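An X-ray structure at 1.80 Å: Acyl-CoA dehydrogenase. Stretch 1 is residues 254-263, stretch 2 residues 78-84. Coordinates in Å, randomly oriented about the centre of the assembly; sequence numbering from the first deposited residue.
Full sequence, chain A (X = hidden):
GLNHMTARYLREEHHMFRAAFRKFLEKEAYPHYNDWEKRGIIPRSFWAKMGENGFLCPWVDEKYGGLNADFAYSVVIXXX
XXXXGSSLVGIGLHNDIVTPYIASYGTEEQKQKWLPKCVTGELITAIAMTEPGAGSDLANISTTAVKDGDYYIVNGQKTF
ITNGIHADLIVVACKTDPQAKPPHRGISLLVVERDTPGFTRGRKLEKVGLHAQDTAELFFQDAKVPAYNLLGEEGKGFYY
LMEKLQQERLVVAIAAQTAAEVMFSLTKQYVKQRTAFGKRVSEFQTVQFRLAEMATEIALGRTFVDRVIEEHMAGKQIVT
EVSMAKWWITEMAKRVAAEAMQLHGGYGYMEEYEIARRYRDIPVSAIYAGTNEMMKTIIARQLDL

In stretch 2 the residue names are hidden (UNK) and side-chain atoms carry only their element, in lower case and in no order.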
# COMPACT_ATOMS: atom_id res chain seq x y z
N ILE A 254 -10.31 -3.05 20.64
CA ILE A 254 -10.77 -4.43 20.92
C ILE A 254 -11.87 -4.87 19.95
O ILE A 254 -11.80 -5.97 19.38
CB ILE A 254 -11.21 -4.61 22.39
CG1 ILE A 254 -9.99 -4.50 23.32
CG2 ILE A 254 -11.93 -5.96 22.59
CD1 ILE A 254 -10.33 -4.27 24.80
N ALA A 255 -12.87 -4.00 19.74
CA ALA A 255 -14.00 -4.30 18.84
C ALA A 255 -13.57 -4.43 17.38
O ALA A 255 -14.05 -5.30 16.65
CB ALA A 255 -15.10 -3.24 18.98
N ALA A 256 -12.65 -3.57 16.95
CA ALA A 256 -12.15 -3.66 15.58
C ALA A 256 -11.32 -4.94 15.36
O ALA A 256 -11.41 -5.57 14.29
CB ALA A 256 -11.35 -2.42 15.22
N GLN A 257 -10.53 -5.33 16.36
CA GLN A 257 -9.73 -6.55 16.29
C GLN A 257 -10.65 -7.76 16.12
O GLN A 257 -10.44 -8.61 15.26
CB GLN A 257 -8.84 -6.70 17.53
CG GLN A 257 -7.97 -7.97 17.56
CD GLN A 257 -6.96 -8.03 16.44
OE1 GLN A 257 -6.39 -7.01 16.03
NE2 GLN A 257 -6.74 -9.23 15.92
N THR A 258 -11.68 -7.82 16.96
CA THR A 258 -12.69 -8.88 16.88
C THR A 258 -13.42 -8.91 15.53
O THR A 258 -13.65 -9.98 14.97
CB THR A 258 -13.71 -8.76 18.03
OG1 THR A 258 -13.01 -8.73 19.27
CG2 THR A 258 -14.66 -9.95 18.02
N ALA A 259 -13.78 -7.73 15.02
CA ALA A 259 -14.46 -7.62 13.73
C ALA A 259 -13.60 -8.21 12.61
O ALA A 259 -14.10 -8.95 11.77
CB ALA A 259 -14.82 -6.17 13.43
N ALA A 260 -12.30 -7.88 12.62
CA ALA A 260 -11.34 -8.43 11.65
C ALA A 260 -11.28 -9.96 11.73
O ALA A 260 -11.32 -10.65 10.70
CB ALA A 260 -9.96 -7.83 11.88
N GLU A 261 -11.18 -10.48 12.95
CA GLU A 261 -11.15 -11.93 13.21
C GLU A 261 -12.41 -12.62 12.68
O GLU A 261 -12.33 -13.69 12.05
CB GLU A 261 -10.94 -12.21 14.70
CG GLU A 261 -9.49 -11.95 15.16
CD GLU A 261 -9.33 -11.75 16.67
OE1 GLU A 261 -10.33 -11.73 17.42
OE2 GLU A 261 -8.17 -11.60 17.12
N VAL A 262 -13.57 -12.01 12.93
CA VAL A 262 -14.86 -12.51 12.42
C VAL A 262 -14.88 -12.51 10.89
O VAL A 262 -15.27 -13.51 10.27
CB VAL A 262 -16.06 -11.68 12.97
CG1 VAL A 262 -17.37 -12.05 12.25
CG2 VAL A 262 -16.21 -11.90 14.48
N MET A 263 -14.48 -11.39 10.29
CA MET A 263 -14.50 -11.27 8.84
C MET A 263 -13.54 -12.25 8.15
O MET A 263 -13.85 -12.80 7.08
CB MET A 263 -14.23 -9.81 8.41
CG MET A 263 -15.46 -8.91 8.61
SD MET A 263 -15.27 -7.19 8.02
CE MET A 263 -14.11 -6.57 9.23
N UNK A 78 -17.32 -7.32 25.50
CA UNK A 78 -17.26 -6.53 24.27
C UNK A 78 -16.88 -7.35 23.05
O UNK A 78 -17.41 -7.13 21.95
n UNK A 78 -15.99 -3.62 26.12
o UNK A 78 -18.08 -4.41 25.88
c UNK A 78 -16.88 -4.40 25.54
c UNK A 78 -16.37 -5.32 24.45
N UNK A 79 -15.98 -8.32 23.23
CA UNK A 79 -15.60 -9.23 22.14
C UNK A 79 -16.79 -10.06 21.70
O UNK A 79 -17.11 -10.15 20.51
c UNK A 79 -11.98 -10.44 22.95
c UNK A 79 -14.46 -10.15 22.56
o UNK A 79 -12.25 -11.62 23.30
o UNK A 79 -10.81 -9.98 22.93
c UNK A 79 -13.09 -9.49 22.55
N UNK A 80 -17.48 -10.67 22.67
CA UNK A 80 -18.62 -11.52 22.36
C UNK A 80 -19.78 -10.75 21.72
O UNK A 80 -20.46 -11.27 20.83
c UNK A 80 -19.08 -12.31 23.60
c UNK A 80 -18.07 -13.39 24.04
c UNK A 80 -17.66 -14.35 22.93
o UNK A 80 -16.45 -14.60 22.77
o UNK A 80 -18.55 -14.88 22.23
N UNK A 81 -19.99 -9.51 22.14
CA UNK A 81 -21.03 -8.67 21.54
C UNK A 81 -20.68 -8.30 20.09
O UNK A 81 -21.56 -8.27 19.22
c UNK A 81 -22.06 -7.61 23.68
c UNK A 81 -23.51 -8.06 23.42
c UNK A 81 -22.05 -6.33 24.48
c UNK A 81 -21.27 -7.42 22.38
N UNK A 82 -19.40 -8.01 19.83
CA UNK A 82 -18.96 -7.72 18.46
C UNK A 82 -19.12 -8.93 17.56
O UNK A 82 -19.46 -8.80 16.38
c UNK A 82 -17.84 -5.47 16.52
c UNK A 82 -17.52 -7.18 18.43
o UNK A 82 -18.32 -4.64 17.34
o UNK A 82 -17.97 -5.33 15.29
c UNK A 82 -17.05 -6.68 17.04
N UNK A 83 -18.89 -10.12 18.12
CA UNK A 83 -19.12 -11.35 17.37
C UNK A 83 -20.56 -11.45 16.86
O UNK A 83 -20.80 -12.02 15.80
c UNK A 83 -18.73 -12.58 18.21
c UNK A 83 -17.22 -12.73 18.34
c UNK A 83 -15.37 -13.83 19.60
c UNK A 83 -16.84 -13.90 19.22
n UNK A 83 -14.98 -15.03 20.42
N UNK A 84 -21.50 -10.88 17.62
CA UNK A 84 -22.87 -10.72 17.14
C UNK A 84 -22.91 -9.61 16.08
O UNK A 84 -23.23 -9.85 14.92
c UNK A 84 -25.32 -10.37 17.73
c UNK A 84 -23.77 -11.51 19.39
c UNK A 84 -23.88 -10.44 18.28

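Position 78 opens the helical stretch with four side-chain atoms: two carbons, the second carrying one oxygen and one nitrogen. That is a short amide, and its CA-to-CB bond points toward stretch 1, yet its CB lies 4.9 Å from CG2 of Ile254, the nearest approach of the side chain. The residue is Asn78. Its ND2 is hydrogen-bonded elsewhere in the structure, and the residue makes no contact within 4.5 Å.

Position 79 carries three carbons in a chain, the third holding two oxygens, a carboxylate on a two-carbon arm. The second carbon lies 3.4 Å from OG1 of Thr258 and 3.7 Å from CG2 of Ile254. Two carbons leading to a carboxylate make this Glu79. With chi1 at m and chi2 at t the arm is extended, so its methylene packs on stretch 1 while OE1 and OE2 find hydrogen bonds elsewhere in the structure.

Position 80 has the same composition, three carbons with two oxygens on the last, but its CB points away and it touches nothing on stretch 1. It is Glu80, with chi2 at m; its end comes nearer to stretch 1 than its CB direction suggests.

Position 81 has four carbons and no heteroatom, forked at the second. Such a fork is that of leucine, Leu81. Its CB points sideways and its end leads away; its nearest approach is CB of Leu81 to CB of Ala255, 8.2 Å.

Position 82 again shows three carbons with two oxygens on the third, now with CB directed toward stretch 1. Its second carbon sits 3.3 Å from the backbone O of Ala255, and its oxygens approach small methyl groups. This is Glu82, the residue of its stretch most covered by the partner. Its OE1 lies 3.9 Å from CB of Ala255 and its OE2 3.8 Å from CB of Ala259, while CB of Glu82 is 4.0 Å from CG2 of Thr258.

Position 83 has four carbons in a row ending in nitrogen. The second carbon rests 3.8 Å from CG2 of Thr258 and 4.1 Å from CG2 of Val262. The chain is Lys83, and its NZ donates to OE2 of Glu80 at 2.8 Å, a salt bridge within its own stretch.

Position 84 has three carbons, one carrying the other two, and its CB points away from stretch 1. It is Val84, with no contact here.

The rule is economical. The helix axes approach to 8.9 Å at a crossing angle of -45°, and Thr258 meets three partners, Glu79, Glu82 and Lys83. Its OG1 donates back to O of Ile254 at 3.0 Å, which satisfies the hydroxyl within its own helix, and its CG2 packs against CB of Glu82 and CG of Lys83. The Glu82 carboxylate lies beside the CB atoms of Ala255 and Ala259. No hydrogen bond or salt bridge crosses: Glu79 and Lys83 pack through CG, and Glu82 through CB and CG, and the Lys83 amine pairs with Glu80 within its own stretch.

Stretch 2 (78-84) NEELEKV
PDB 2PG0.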